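Local coordinates for 2-hydroxyisobutanoyl-CoA mutase large subunit (Aquincola tertiaricarbonis, PDB 4R3U), which catalyses, together with its small cobalamin-binding subunit, the reversible isomerization of 2-hydroxyisobutyryl-CoA and (S)-3-hydroxybutyryl-CoA, at residues 184-188 / 539-544; 201-206 / 243-247; 264-268 / 308-312. All coordinates share one frame. Residues are numbered along the deposited sequence.

Contact 1: 184-188 / 539-544; sequences WILLA and LMPLTI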
loop_
_atom_site.group_PDB
_atom_site.type_symbol
_atom_site.label_atom_id
_atom_site.label_comp_id
_atom_site.label_asym_id
_atom_site.label_seq_id
_atom_site.Cartn_x
_atom_site.Cartn_y
_atom_site.Cartn_z
ATOM N N TRP A 184 33.722 13.894 6.994
ATOM C CA TRP A 184 35.008 13.373 7.451
ATOM C C TRP A 184 35.218 13.543 8.949
ATOM O O TRP A 184 35.779 12.651 9.595
ATOM C CB TRP A 184 36.172 13.878 6.583
ATOM C CG TRP A 184 36.969 15.050 7.105
ATOM C CD1 TRP A 184 38.193 15.001 7.709
ATOM C CD2 TRP A 184 36.635 16.441 6.983
ATOM N NE1 TRP A 184 38.645 16.275 7.973
ATOM C CE2 TRP A 184 37.706 17.180 7.544
ATOM C CE3 TRP A 184 35.525 17.141 6.474
ATOM C CZ2 TRP A 184 37.706 18.590 7.586
ATOM C CZ3 TRP A 184 35.511 18.531 6.550
ATOM C CH2 TRP A 184 36.596 19.242 7.078
ATOM N N ILE A 185 34.718 14.669 9.499
ATOM C CA ILE A 185 34.778 15.017 10.926
ATOM C C ILE A 185 33.919 14.009 11.717
ATOM O O ILE A 185 34.375 13.460 12.711
ATOM C CB ILE A 185 34.368 16.512 11.139
ATOM C CG1 ILE A 185 35.462 17.446 10.603
ATOM C CG2 ILE A 185 34.025 16.816 12.615
ATOM C CD1 ILE A 185 35.031 18.769 10.368
ATOM N N LEU A 186 32.708 13.729 11.234
ATOM C CA LEU A 186 31.829 12.748 11.872
ATOM C C LEU A 186 32.346 11.326 11.789
ATOM O O LEU A 186 32.210 10.587 12.763
ATOM C CB LEU A 186 30.383 12.893 11.408
ATOM C CG LEU A 186 29.570 13.730 12.356
ATOM C CD1 LEU A 186 29.870 15.183 12.210
ATOM C CD2 LEU A 186 28.159 13.525 12.137
ATOM N N LEU A 187 33.020 10.974 10.670
ATOM C CA LEU A 187 33.668 9.677 10.520
ATOM C C LEU A 187 34.868 9.558 11.498
ATOM O O LEU A 187 35.079 8.494 12.089
ATOM C CB LEU A 187 34.108 9.427 9.060
ATOM C CG LEU A 187 34.816 8.085 8.773
ATOM C CD1 LEU A 187 33.971 6.852 9.203
ATOM C CD2 LEU A 187 35.274 8.006 7.341
ATOM N N ALA A 188 35.628 10.653 11.679
ATOM C CA ALA A 188 36.749 10.705 12.616
ATOM C C ALA A 188 36.234 10.489 14.042
ATOM O O ALA A 188 36.862 9.756 14.804
ATOM C CB ALA A 188 37.458 12.041 12.517
ATOM N N LEU A 539 43.548 13.220 5.076
ATOM C CA LEU A 539 43.121 14.083 6.184
ATOM C C LEU A 539 42.597 13.323 7.383
ATOM O O LEU A 539 42.553 13.878 8.476
ATOM C CB LEU A 539 42.040 15.073 5.716
ATOM C CG LEU A 539 42.495 16.222 4.824
ATOM C CD1 LEU A 539 41.309 16.917 4.213
ATOM C CD2 LEU A 539 43.319 17.216 5.580
ATOM N N MET A 540 42.164 12.073 7.174
ATOM C CA MET A 540 41.556 11.235 8.212
ATOM C C MET A 540 42.346 10.982 9.495
ATOM O O MET A 540 41.801 11.282 10.560
ATOM C CB MET A 540 40.937 9.958 7.639
ATOM C CG MET A 540 39.672 10.216 6.825
ATOM S SD MET A 540 38.349 11.030 7.744
ATOM C CE MET A 540 38.106 9.876 9.105
ATOM N N PRO A 541 43.602 10.465 9.449
ATOM C CA PRO A 541 44.339 10.207 10.706
ATOM C C PRO A 541 44.423 11.362 11.700
ATOM O O PRO A 541 44.192 11.152 12.893
ATOM C CB PRO A 541 45.722 9.772 10.222
ATOM C CG PRO A 541 45.497 9.241 8.883
ATOM C CD PRO A 541 44.407 10.046 8.277
ATOM N N LEU A 542 44.745 12.572 11.211
ATOM C CA LEU A 542 44.880 13.760 12.051
ATOM C C LEU A 542 43.562 14.307 12.558
ATOM O O LEU A 542 43.548 14.842 13.662
ATOM C CB LEU A 542 45.732 14.840 11.361
ATOM C CG LEU A 542 46.319 15.954 12.211
ATOM C CD1 LEU A 542 47.004 15.423 13.447
ATOM C CD2 LEU A 542 47.281 16.728 11.408
ATOM N N THR A 543 42.465 14.187 11.765
ATOM C CA THR A 543 41.121 14.611 12.174
ATOM C C THR A 543 40.660 13.688 13.337
ATOM O O THR A 543 40.008 14.177 14.269
ATOM C CB THR A 543 40.129 14.624 11.000
ATOM O OG1 THR A 543 40.706 15.265 9.870
ATOM C CG2 THR A 543 38.818 15.325 11.348
ATOM N N ILE A 544 41.039 12.376 13.304
ATOM C CA ILE A 544 40.761 11.419 14.392
ATOM C C ILE A 544 41.473 11.903 15.683
ATOM O O ILE A 544 40.833 11.962 16.736
ATOM C CB ILE A 544 41.061 9.914 14.036
ATOM C CG1 ILE A 544 40.238 9.438 12.816
ATOM C CG2 ILE A 544 40.773 8.985 15.230
ATOM C CD1 ILE A 544 40.824 8.229 12.074
#
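A helix of the TIM barrel, 183-196, is crossed here by helix 540-549, near the C-terminus, with short-segment axes 8.9 Å apart at -62°. The W184 indole lies among I232, I556 and L560, and its polar edge turns to the second helix: NE1 gives a weak hydrogen bond to T543 OG1 at 3.0 Å, giving the buried N-H an acceptor. M540 SD meets the same indole at its edge, 5.0 Å from the centroid of the five-membered ring, a Met-aromatic contact. The CA-to-CB bond of I185 points away from the second helix and its side chain packs on V557 of helix 553-564, although its CG1 still comes within 4.0 Å of T543 CG2. L186 packs on F129 and I179 instead. L187 CG touches M540 CE at 3.8 Å; M540 leaves its helix sideways, but its unbranched chain brings CE back to the leucine. A188 marks the closest backbone approach, its CA 4.4 Å from I544 CA, and a small residue suits so narrow a gap: its CB rests 3.7 Å from T543 CG2 and 3.8 Å from I544 CG1. The same threonine hydroxyl donates in turn, from T543 OG1 to L539 O, at 2.7 Å.

Contact 2: 201-206 / 243-247; sequences LNKLSG and NLKRY. With 3KK (S-{(3R,5R,9R)-1-[(2R,3S,4R,5R)-5-(6-amino-9H-purin-9-yl)-4-hydroxy-3-(phosphonooxy)tetrahydrofuran-2-yl]-3,5,9-trihydroxy-8,8-dimethyl-3,5-dioxido-10,14-dioxo-2,4,6-trioxa-11,15-diaza-3lambda~5~,5lambda~5~-diphosphaheptadecan-17-yl} 2-hydroxy-2-methylpropanethioate), chain F.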
loop_
_atom_site.group_PDB
_atom_site.type_symbol
_atom_site.label_atom_id
_atom_site.label_comp_id
_atom_site.label_asym_id
_atom_site.label_seq_id
_atom_site.Cartn_x
_atom_site.Cartn_y
_atom_site.Cartn_z
ATOM N N LEU A 201 37.657 -2.020 14.782
ATOM C CA LEU A 201 37.222 -1.077 13.746
ATOM C C LEU A 201 36.680 -1.780 12.520
ATOM O O LEU A 201 35.691 -1.329 11.948
ATOM C CB LEU A 201 38.336 -0.091 13.357
ATOM C CG LEU A 201 38.891 0.836 14.436
ATOM C CD1 LEU A 201 39.899 1.750 13.847
ATOM C CD2 LEU A 201 37.798 1.690 15.096
ATOM N N ASN A 202 37.303 -2.925 12.156
ATOM C CA ASN A 202 36.916 -3.753 11.016
ATOM C C ASN A 202 35.568 -4.467 11.201
ATOM O O ASN A 202 35.070 -5.078 10.253
ATOM C CB ASN A 202 38.058 -4.699 10.624
ATOM C CG ASN A 202 39.277 -3.945 10.149
ATOM O OD1 ASN A 202 39.222 -3.100 9.241
ATOM N ND2 ASN A 202 40.404 -4.207 10.790
ATOM N N LYS A 203 34.962 -4.347 12.403
ATOM C CA LYS A 203 33.648 -4.918 12.748
ATOM C C LYS A 203 32.558 -3.824 12.756
ATOM O O LYS A 203 31.381 -4.137 12.937
ATOM C CB LYS A 203 33.693 -5.588 14.135
ATOM C CG LYS A 203 34.420 -6.922 14.217
ATOM C CD LYS A 203 34.227 -7.520 15.611
ATOM C CE LYS A 203 35.351 -8.424 16.081
ATOM N NZ LYS A 203 35.480 -8.371 17.568
ATOM N N LEU A 204 32.948 -2.546 12.567
ATOM C CA LEU A 204 31.997 -1.442 12.577
ATOM C C LEU A 204 31.276 -1.291 11.253
ATOM O O LEU A 204 31.891 -0.958 10.241
ATOM C CB LEU A 204 32.643 -0.111 13.008
ATOM C CG LEU A 204 33.401 -0.077 14.331
ATOM C CD1 LEU A 204 33.928 1.318 14.599
ATOM C CD2 LEU A 204 32.551 -0.596 15.508
ATOM N N SER A 205 29.972 -1.575 11.259
ATOM C CA SER A 205 29.129 -1.435 10.080
ATOM C C SER A 205 28.453 -0.076 10.190
ATOM O O SER A 205 27.981 0.305 11.265
ATOM C CB SER A 205 28.103 -2.560 9.993
ATOM O OG SER A 205 27.510 -2.617 8.705
ATOM N N GLY A 206 28.504 0.676 9.108
ATOM C CA GLY A 206 27.928 2.001 9.053
ATOM C C GLY A 206 28.146 2.688 7.728
ATOM O O GLY A 206 28.710 2.112 6.795
ATOM N N ASN A 243 41.245 0.910 6.453
ATOM C CA ASN A 243 41.049 0.829 7.912
ATOM C C ASN A 243 39.698 0.330 8.413
ATOM O O ASN A 243 39.609 -0.091 9.572
ATOM C CB ASN A 243 41.380 2.175 8.565
ATOM C CG ASN A 243 42.822 2.582 8.413
ATOM O OD1 ASN A 243 43.693 2.208 9.225
ATOM N ND2 ASN A 243 43.101 3.348 7.362
ATOM N N LEU A 244 38.644 0.402 7.580
ATOM C CA LEU A 244 37.289 0.023 8.005
ATOM C C LEU A 244 36.596 -0.957 7.030
ATOM O O LEU A 244 35.725 -0.563 6.240
ATOM C CB LEU A 244 36.419 1.286 8.226
ATOM C CG LEU A 244 36.957 2.416 9.087
ATOM C CD1 LEU A 244 36.227 3.692 8.782
ATOM C CD2 LEU A 244 36.858 2.080 10.555
ATOM N N LYS A 245 36.974 -2.239 7.136
ATOM C CA LYS A 245 36.490 -3.348 6.316
ATOM C C LYS A 245 34.972 -3.462 6.117
ATOM O O LYS A 245 34.537 -3.778 5.003
ATOM C CB LYS A 245 37.087 -4.691 6.785
ATOM C CG LYS A 245 38.566 -4.856 6.417
ATOM C CD LYS A 245 39.022 -6.330 6.483
ATOM C CE LYS A 245 39.625 -6.733 7.819
ATOM N NZ LYS A 245 40.522 -7.914 7.701
ATOM N N ARG A 246 34.173 -3.236 7.181
ATOM C CA ARG A 246 32.714 -3.368 7.110
ATOM C C ARG A 246 31.957 -2.033 6.934
ATOM O O ARG A 246 30.718 -2.017 6.886
ATOM C CB ARG A 246 32.189 -4.158 8.311
ATOM C CG ARG A 246 32.376 -5.636 8.157
ATOM C CD ARG A 246 31.695 -6.407 9.254
ATOM N NE ARG A 246 30.267 -6.535 9.003
ATOM C CZ ARG A 246 29.327 -6.271 9.903
ATOM N NH1 ARG A 246 29.665 -5.889 11.131
ATOM N NH2 ARG A 246 28.042 -6.381 9.584
ATOM N N TYR A 247 32.706 -0.918 6.810
ATOM C CA TYR A 247 32.156 0.433 6.653
ATOM C C TYR A 247 31.927 0.866 5.192
ATOM O O TYR A 247 32.751 0.573 4.316
ATOM C CB TYR A 247 33.025 1.466 7.394
ATOM C CG TYR A 247 32.256 2.687 7.828
ATOM C CD1 TYR A 247 31.586 2.715 9.044
ATOM C CD2 TYR A 247 32.190 3.820 7.020
ATOM C CE1 TYR A 247 30.881 3.843 9.457
ATOM C CE2 TYR A 247 31.477 4.952 7.416
ATOM C CZ TYR A 247 30.821 4.957 8.635
ATOM O OH TYR A 247 30.121 6.071 9.028
HETATM C C4 3KK F . 18.300 14.517 4.081
HETATM C C3 3KK F . 17.621 13.152 4.075
HETATM C C2 3KK F . 16.486 13.130 3.054
HETATM O O3 3KK F . 17.084 12.939 5.369
HETATM C C1 3KK F . 18.600 12.012 3.761
HETATM O O1 3KK F . 19.472 12.109 2.894
HETATM S S1P 3KK F . 18.340 10.581 4.756
HETATM C C2P 3KK F . 19.645 9.447 4.204
HETATM C C3P 3KK F . 19.749 8.277 5.149
HETATM N N4P 3KK F . 20.739 7.353 4.612
HETATM C C5P 3KK F . 20.745 6.053 4.924
HETATM O O5P 3KK F . 19.943 5.516 5.695
HETATM C C6P 3KK F . 21.865 5.276 4.225
HETATM C C7P 3KK F . 21.943 3.830 4.691
HETATM N N8P 3KK F . 22.962 3.105 3.922
HETATM C C9P 3KK F . 23.353 1.872 4.278
HETATM O O9P 3KK F . 22.907 1.296 5.272
HETATM C CAP 3KK F . 24.496 1.244 3.429
HETATM O OAP 3KK F . 25.469 2.228 3.018
HETATM C CBP 3KK F . 24.062 0.253 2.296
HETATM C CDP 3KK F . 25.297 -0.451 1.716
HETATM C CEP 3KK F . 23.355 0.982 1.148
HETATM C CCP 3KK F . 23.140 -0.857 2.846
HETATM O O6A 3KK F . 23.780 -1.464 3.983
HETATM P P2A 3KK F . 23.045 -2.347 5.071
HETATM O O4A 3KK F . 21.768 -1.719 5.441
HETATM O O5A 3KK F . 24.031 -2.639 6.140
HETATM O O3A 3KK F . 22.706 -3.671 4.195
HETATM P P1A 3KK F . 23.770 -4.759 3.575
HETATM O O1A 3KK F . 25.157 -4.227 3.503
HETATM O O2A 3KK F . 23.165 -5.298 2.345
HETATM O O5B 3KK F . 23.615 -5.877 4.749
HETATM C C5B 3KK F . 24.455 -5.926 5.923
HETATM C C4B 3KK F . 25.245 -7.247 5.952
HETATM O O4B 3KK F . 24.392 -8.399 5.674
HETATM C C3B 3KK F . 26.344 -7.254 4.895
HETATM O O3B 3KK F . 27.495 -7.938 5.448
HETATM P P3B 3KK F . 28.878 -7.190 5.820
HETATM O O8A 3KK F . 29.301 -6.634 4.516
HETATM O O7A 3KK F . 28.463 -6.212 6.847
HETATM O O9A 3KK F . 29.699 -8.314 6.334
HETATM C C2B 3KK F . 25.735 -8.054 3.758
HETATM O O2B 3KK F . 26.735 -8.679 2.944
HETATM C C1B 3KK F . 24.896 -9.074 4.501
HETATM N N9A 3KK F . 23.737 -9.558 3.692
HETATM C C8A 3KK F . 22.685 -8.876 3.245
HETATM N N7A 3KK F . 21.907 -9.711 2.563
HETATM C C5A 3KK F . 22.460 -10.929 2.604
HETATM C C4A 3KK F . 23.601 -10.829 3.316
HETATM N N3A 3KK F . 24.393 -11.911 3.536
HETATM C C2A 3KK F . 24.027 -13.179 3.031
HETATM N N1A 3KK F . 22.815 -13.235 2.290
HETATM C C6A 3KK F . 22.084 -12.119 2.088
HETATM N N6A 3KK F . 20.947 -12.158 1.390
HETATM O O HOH W 1 34.477 -1.550 9.363
#
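Two loops leading into parallel barrel strands 206-208 and 247-248 meet here, and the bonds between them use backbone groups on at least one side. N202 OD1 accepts K245 N at 3.2 Å, almost straight; the N243 side chain turns back within its own helix, ND2 to Y239 O. A water bridges the loops, donating to L201 O (2.9 Å) and L204 O (2.8 Å) and accepting from R246 N (2.8 Å). Y247 N closes a type I turn on L244 O at 3.1 Å. G206 suits its place because a CB would collide with Y247 CE1, which lies 3.4 Å from G206 C. R246 divides its guanidinium: NH1 makes a weak bond to K203 O at 3.0 Å, with S205 CB over one face, while NE and NH2 each reach O7A of the 2-hydroxyisobutyryl-CoA 3'-phosphate at 2.8 Å, and NE also O9A at 3.3 Å. R295 binds the same ligand. This cationic side chain, flanked by the neighbouring loop, thus offers the phosphate both charge and directed hydrogen bonds.

Contact 3: 264-268 / 308-312; sequences PLQEA and EEVAK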
loop_
_atom_site.group_PDB
_atom_site.type_symbol
_atom_site.label_atom_id
_atom_site.label_comp_id
_atom_site.label_asym_id
_atom_site.label_seq_id
_atom_site.Cartn_x
_atom_site.Cartn_y
_atom_site.Cartn_z
ATOM N N PRO A 264 13.122 10.472 -12.891
ATOM C CA PRO A 264 13.873 9.254 -12.545
ATOM C C PRO A 264 15.121 9.013 -13.439
ATOM O O PRO A 264 16.108 8.470 -12.967
ATOM C CB PRO A 264 12.821 8.156 -12.720
ATOM C CG PRO A 264 11.524 8.850 -12.483
ATOM C CD PRO A 264 11.713 10.147 -13.182
ATOM N N LEU A 265 15.088 9.450 -14.706
ATOM C CA LEU A 265 16.216 9.333 -15.633
ATOM C C LEU A 265 17.362 10.258 -15.229
ATOM O O LEU A 265 18.515 9.844 -15.278
ATOM C CB LEU A 265 15.795 9.608 -17.093
ATOM C CG LEU A 265 16.914 9.494 -18.167
ATOM C CD1 LEU A 265 17.548 8.091 -18.181
ATOM C CD2 LEU A 265 16.404 9.887 -19.526
ATOM N N GLN A 266 17.050 11.501 -14.833
ATOM C CA GLN A 266 18.058 12.461 -14.363
ATOM C C GLN A 266 18.653 11.956 -13.048
ATOM O O GLN A 266 19.870 11.969 -12.875
ATOM C CB GLN A 266 17.464 13.863 -14.205
ATOM C CG GLN A 266 17.166 14.557 -15.533
ATOM C CD GLN A 266 16.091 15.611 -15.419
ATOM O OE1 GLN A 266 15.499 15.841 -14.368
ATOM N NE2 GLN A 266 15.755 16.229 -16.520
ATOM N N GLU A 267 17.810 11.407 -12.180
ATOM C CA GLU A 267 18.238 10.838 -10.917
ATOM C C GLU A 267 19.290 9.745 -11.145
ATOM O O GLU A 267 20.432 9.880 -10.678
ATOM C CB GLU A 267 17.035 10.273 -10.150
ATOM C CG GLU A 267 17.497 9.545 -8.904
ATOM C CD GLU A 267 16.484 8.718 -8.159
ATOM O OE1 GLU A 267 15.355 8.555 -8.668
ATOM O OE2 GLU A 267 16.837 8.207 -7.072
ATOM N N ALA A 268 18.900 8.688 -11.882
ATOM C CA ALA A 268 19.744 7.546 -12.226
ATOM C C ALA A 268 21.043 7.965 -12.922
ATOM O O ALA A 268 22.137 7.632 -12.454
ATOM C CB ALA A 268 18.961 6.556 -13.101
ATOM N N GLU A 308 7.857 2.135 -13.174
ATOM C CA GLU A 308 9.013 2.930 -13.597
ATOM C C GLU A 308 10.174 2.904 -12.549
ATOM O O GLU A 308 11.340 2.768 -12.918
ATOM C CB GLU A 308 8.573 4.347 -13.887
ATOM C CG GLU A 308 9.691 5.351 -14.052
ATOM C CD GLU A 308 9.177 6.671 -14.582
ATOM O OE1 GLU A 308 8.405 7.350 -13.861
ATOM O OE2 GLU A 308 9.479 6.974 -15.761
ATOM N N GLU A 309 9.836 3.023 -11.262
ATOM C CA GLU A 309 10.780 3.009 -10.145
ATOM C C GLU A 309 11.491 1.684 -10.013
ATOM O O GLU A 309 12.689 1.683 -9.835
ATOM C CB GLU A 309 10.070 3.436 -8.841
ATOM C CG GLU A 309 9.746 4.917 -8.866
ATOM C CD GLU A 309 10.979 5.804 -8.995
ATOM O OE1 GLU A 309 11.845 5.737 -8.095
ATOM O OE2 GLU A 309 11.084 6.560 -9.988
ATOM N N VAL A 310 10.786 0.569 -10.215
ATOM C CA VAL A 310 11.352 -0.784 -10.221
ATOM C C VAL A 310 12.312 -0.943 -11.434
ATOM O O VAL A 310 13.434 -1.428 -11.276
ATOM C CB VAL A 310 10.231 -1.864 -10.221
ATOM C CG1 VAL A 310 10.817 -3.264 -10.334
ATOM C CG2 VAL A 310 9.345 -1.746 -8.977
ATOM N N ALA A 311 11.870 -0.499 -12.622
ATOM C CA ALA A 311 12.650 -0.550 -13.855
ATOM C C ALA A 311 13.959 0.243 -13.681
ATOM O O ALA A 311 15.020 -0.211 -14.112
ATOM C CB ALA A 311 11.841 0.051 -14.985
ATOM N N LYS A 312 13.867 1.426 -13.034
ATOM C CA LYS A 312 14.958 2.339 -12.751
ATOM C C LYS A 312 16.004 1.669 -11.859
ATOM O O LYS A 312 17.194 1.783 -12.142
ATOM C CB LYS A 312 14.382 3.599 -12.085
ATOM C CG LYS A 312 15.373 4.742 -11.841
ATOM C CD LYS A 312 14.857 5.693 -10.752
ATOM C CE LYS A 312 15.125 5.129 -9.375
ATOM N NZ LYS A 312 14.409 5.887 -8.321
HETATM O O HOH W 2 12.842 8.870 -9.385
#
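K312 NZ sits between two carboxylates, making salt bridges to E267 OE1 across the contact (2.9 Å) and to E309 OE1 one helical turn back (2.6 Å). The ammonium partly offsets the like charges, whose E267 OE1 and E309 OE1 are 4.5 Å apart, and a water donates to E267 OE1 (2.6 Å) and E309 OE2 (3.0 Å). Strand 298-302 completes the network: V301 O accepts from K312 NZ, and V301 N donates to E267 OE2. E308 looks elsewhere, its carboxylate bonded to Y429, T51 and G53. Outside the charges, P264 packs its rigid ring on the lysine, CB to K312 CD at 3.8 Å, and small A268 lets its CB approach K312 CG at 4.2 Å. The segment axes run 10.8 Å apart at -21°, as expected of adjacent TIM-barrel helices. One buried ammonium, shared by glutamates from both helices, thus joins them to each other and to strand 298-302 through a polar network, with the lysine's aliphatic chain packed on P264 and A268.

Overall arrangement
Contacts 1 and 3 are fully buried, whereas contact 2 is partly open to solvent. Contacts 1 and 2 adjoin: L187 CD1 of helix 183-196 lies 3.6 Å from Y247 CE2 and 3.9 Å from L244 CD1, so this helix packs against the C-terminal region and also against the loop beside the CoA phosphate. Contact 3 stands on the opposite side of the chain's centre, its nearest atoms about 19 Å from contact 2 and about 22 Å from contact 1. The chemistry differs accordingly: largely apolar helix crossing in 184-188/539-544, backbone, water and ligand hydrogen bonds in 201-206/243-247, and a buried ion network in 264-268/308-312, where the side chain of E267 is about 10 Å from bound cobalamin.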